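Local coordinates for protein adenylyl-sulfate kinase 1, chloroplastic (Arabidopsis thaliana, PDB 3UIE) that phosphorylates adenosine 5'-phosphosulfate at its 3'-hydroxyl with ATP, making the activated sulfate 3'-phosphoadenylyl sulfate in the chloroplast, at residues Ile28-Leu33 / Val127-Pro132. Residues are numbered along the deposited sequence; the frame is centred on the assembly and turned at random.
Sequences IWVTGL and VFMDVP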
ATOM      1  N   ILE A  28      -8.847   6.788  -7.104  1.00 25.24           N
ATOM      2  CA  ILE A  28     -10.273   7.094  -7.204  1.00 25.40           C
ATOM      3  C   ILE A  28     -10.778   7.107  -5.774  1.00 23.72           C
ATOM      4  O   ILE A  28     -10.918   6.065  -5.151  1.00 24.34           O
ATOM      5  CB  ILE A  28     -11.047   6.033  -8.013  1.00 26.00           C
ATOM      6  CG1 ILE A  28     -10.358   5.723  -9.346  1.00 25.95           C
ATOM      7  CG2 ILE A  28     -12.496   6.463  -8.245  1.00 22.34           C
ATOM      8  CD1 ILE A  28      -9.965   6.912 -10.159  1.00 32.93           C
ATOM      9  N   TRP A  29     -11.020   8.299  -5.247  1.00 25.10           N
ATOM     10  CA  TRP A  29     -11.361   8.449  -3.839  1.00 25.16           C
ATOM     11  C   TRP A  29     -12.876   8.529  -3.674  1.00 26.99           C
ATOM     12  O   TRP A  29     -13.485   9.566  -3.982  1.00 24.98           O
ATOM     13  CB  TRP A  29     -10.662   9.694  -3.235  1.00 22.14           C
ATOM     14  CG  TRP A  29     -10.823   9.725  -1.756  1.00 23.03           C
ATOM     15  CD1 TRP A  29     -11.940  10.115  -1.059  1.00 24.78           C
ATOM     16  CD2 TRP A  29      -9.885   9.257  -0.784  1.00 20.00           C
ATOM     17  NE1 TRP A  29     -11.736   9.945   0.293  1.00 24.44           N
ATOM     18  CE2 TRP A  29     -10.492   9.420   0.486  1.00 24.69           C
ATOM     19  CE3 TRP A  29      -8.585   8.742  -0.858  1.00 20.46           C
ATOM     20  CZ2 TRP A  29      -9.835   9.077   1.666  1.00 27.20           C
ATOM     21  CZ3 TRP A  29      -7.943   8.399   0.320  1.00 25.95           C
ATOM     22  CH2 TRP A  29      -8.570   8.569   1.564  1.00 25.89           C
ATOM     23  N   VAL A  30     -13.482   7.439  -3.203  1.00 24.44           N
ATOM     24  CA  VAL A  30     -14.942   7.367  -3.051  1.00 23.83           C
ATOM     25  C   VAL A  30     -15.366   7.658  -1.611  1.00 25.96           C
ATOM     26  O   VAL A  30     -15.046   6.889  -0.688  1.00 26.20           O
ATOM     27  CB  VAL A  30     -15.481   5.972  -3.465  1.00 24.65           C
ATOM     28  CG1 VAL A  30     -17.012   5.974  -3.478  1.00 28.48           C
ATOM     29  CG2 VAL A  30     -14.945   5.578  -4.823  1.00 26.40           C
ATOM     30  N   THR A  31     -16.075   8.768  -1.429  1.00 28.48           N
ATOM     31  CA  THR A  31     -16.496   9.227  -0.109  1.00 24.37           C
ATOM     32  C   THR A  31     -18.028   9.345  -0.001  1.00 26.57           C
ATOM     33  O   THR A  31     -18.725   9.543  -0.991  1.00 24.22           O
ATOM     34  CB  THR A  31     -15.821  10.581   0.229  1.00 26.46           C
ATOM     35  OG1 THR A  31     -16.256  11.039   1.513  1.00 24.84           O
ATOM     36  CG2 THR A  31     -16.173  11.640  -0.826  1.00 22.16           C
ATOM     37  N   GLY A  32     -18.560   9.185   1.204  1.00 24.22           N
ATOM     38  CA  GLY A  32     -19.992   9.326   1.394  1.00 24.77           C
ATOM     39  C   GLY A  32     -20.402   8.705   2.708  1.00 25.83           C
ATOM     40  O   GLY A  32     -19.623   7.972   3.322  1.00 26.06           O
ATOM     41  N   LEU A  33     -21.616   9.017   3.146  1.00 24.80           N
ATOM     42  CA  LEU A  33     -22.176   8.444   4.377  1.00 21.71           C
ATOM     43  C   LEU A  33     -22.118   6.929   4.375  1.00 28.03           C
ATOM     44  O   LEU A  33     -22.052   6.308   3.315  1.00 28.20           O
ATOM     45  CB  LEU A  33     -23.646   8.878   4.502  1.00 25.62           C
ATOM     46  CG  LEU A  33     -23.930  10.356   4.770  1.00 26.58           C
ATOM     47  CD1 LEU A  33     -25.437  10.613   4.696  1.00 30.44           C
ATOM     48  CD2 LEU A  33     -23.372  10.734   6.140  1.00 28.92           C
ATOM     49  N   VAL A 127     -14.786  11.096  -5.795  1.00 24.18           N
ATOM     50  CA  VAL A 127     -16.088  10.604  -6.211  1.00 21.05           C
ATOM     51  C   VAL A 127     -17.046  10.663  -5.023  1.00 22.94           C
ATOM     52  O   VAL A 127     -16.808  10.013  -4.012  1.00 26.01           O
ATOM     53  CB  VAL A 127     -15.978   9.147  -6.732  1.00 25.03           C
ATOM     54  CG1 VAL A 127     -17.344   8.593  -7.088  1.00 28.23           C
ATOM     55  CG2 VAL A 127     -15.033   9.092  -7.931  1.00 24.18           C
ATOM     56  N   PHE A 128     -18.098  11.480  -5.131  1.00 21.17           N
ATOM     57  CA  PHE A 128     -19.030  11.679  -4.024  1.00 24.24           C
ATOM     58  C   PHE A 128     -20.268  10.823  -4.243  1.00 24.51           C
ATOM     59  O   PHE A 128     -20.962  10.971  -5.253  1.00 27.62           O
ATOM     60  CB  PHE A 128     -19.435  13.168  -3.942  1.00 27.38           C
ATOM     61  CG  PHE A 128     -20.404  13.499  -2.827  1.00 26.25           C
ATOM     62  CD1 PHE A 128     -20.394  12.806  -1.624  1.00 23.07           C
ATOM     63  CD2 PHE A 128     -21.332  14.522  -2.992  1.00 34.04           C
ATOM     64  CE1 PHE A 128     -21.286  13.131  -0.610  1.00 26.59           C
ATOM     65  CE2 PHE A 128     -22.232  14.843  -1.984  1.00 29.33           C
ATOM     66  CZ  PHE A 128     -22.210  14.143  -0.788  1.00 27.93           C
ATOM     67  N   MET A 129     -20.549   9.928  -3.296  1.00 23.54           N
ATOM     68  CA  MET A 129     -21.813   9.210  -3.295  1.00 27.54           C
ATOM     69  C   MET A 129     -22.880  10.120  -2.679  1.00 30.66           C
ATOM     70  O   MET A 129     -23.093  10.128  -1.461  1.00 29.75           O
ATOM     71  CB  MET A 129     -21.702   7.902  -2.516  1.00 26.11           C
ATOM     72  CG  MET A 129     -20.577   6.960  -3.014  1.00 27.08           C
ATOM     73  SD  MET A 129     -20.602   6.693  -4.809  1.00 30.68           S
ATOM     74  CE  MET A 129     -22.087   5.701  -4.976  1.00 31.36           C
ATOM     75  N   ASP A 130     -23.539  10.889  -3.534  1.00 26.55           N
ATOM     76  CA  ASP A 130     -24.465  11.930  -3.109  1.00 26.11           C
ATOM     77  C   ASP A 130     -25.835  11.333  -2.780  1.00 27.92           C
ATOM     78  O   ASP A 130     -26.800  11.549  -3.502  1.00 30.81           O
ATOM     79  CB  ASP A 130     -24.586  12.963  -4.234  1.00 28.26           C
ATOM     80  CG  ASP A 130     -25.381  14.195  -3.830  1.00 39.12           C
ATOM     81  OD1 ASP A 130     -25.670  14.373  -2.624  1.00 31.50           O
ATOM     82  OD2 ASP A 130     -25.709  14.986  -4.737  1.00 42.80           O
ATOM     83  N   VAL A 131     -25.899  10.586  -1.684  1.00 29.22           N
ATOM     84  CA  VAL A 131     -27.112   9.922  -1.252  1.00 31.15           C
ATOM     85  C   VAL A 131     -27.484  10.480   0.113  1.00 33.21           C
ATOM     86  O   VAL A 131     -26.693  10.414   1.046  1.00 31.60           O
ATOM     87  CB  VAL A 131     -26.890   8.400  -1.137  1.00 32.58           C
ATOM     88  CG1 VAL A 131     -28.181   7.690  -0.731  1.00 34.11           C
ATOM     89  CG2 VAL A 131     -26.353   7.849  -2.460  1.00 34.27           C
ATOM     90  N   PRO A 132     -28.694  11.037   0.230  1.00 35.94           N
ATOM     91  CA  PRO A 132     -29.095  11.729   1.459  1.00 40.40           C
ATOM     92  C   PRO A 132     -29.148  10.800   2.667  1.00 38.90           C
ATOM     93  O   PRO A 132     -29.397   9.606   2.523  1.00 34.51           O
ATOM     94  CB  PRO A 132     -30.495  12.262   1.124  1.00 46.01           C
ATOM     95  CG  PRO A 132     -31.010  11.348   0.063  1.00 44.01           C
ATOM     96  CD  PRO A 132     -29.801  10.902  -0.731  1.00 32.10           C
TER
HETATM   97  O   HOH W   1     -23.181  10.477   1.271  1.00 25.64           O
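Val-127 joins its neighbour strand through both of its backbone polar atoms: its N donates to Trp-29 O at 2.7 Å, nearly straight at hydrogen (173°) although tilted from the carbonyl plane, and its O accepts from Thr-31 N at 3.0 Å. That carbonyl O also receives a CA-H...O contact from Val-30. Val-127 CG2, anti to the carbonyl carbon and beside the backbone N, meets Ile-28 CG2 at 3.7 Å, while Val-127 CB lies alongside Val-30 CG2. Leu-41 of helix 38-51 packs on the face that carries Val-30 and Val-127. Phe-128 lies on the face shared with Thr-31, and its ring presents an edge to Thr-31 O and Gly-32 CA; Thr-31 OG1 turns instead to Ile-105 O and Tyr-163 OH. The strands run parallel, 21° apart in direction, in a sheet of order 2-3-1-4-5, the core of this P-loop kinase; strand 26-31 is the central strand and 124-129 its neighbour on the 171-173 side. Gly-32 and Leu-33 already belong to the ATP-binding loop, and Leu-33 touches the bound ATP analogue. Met-129 N makes the last direct bond, to Thr-31 O (3.0 Å). Its side chain, bent at chi2 and chi3, lays CG against Val-30 CG1 at 3.7 Å. After Thr-31 the direct bonds end, although Gly-32 still lies beside Met-129; a CB on Gly-32 would jam against the preceding carbonyl O and crowd Met-129 CB. One water spans the gap, accepting from Leu-33 N and donating to Met-129 O. Past the inverse gamma turn centred on Asp-130, Val-131 O approaches Leu-33 CD1 at 3.9 Å, next to Pro-132, the N-cap of helix 133-139.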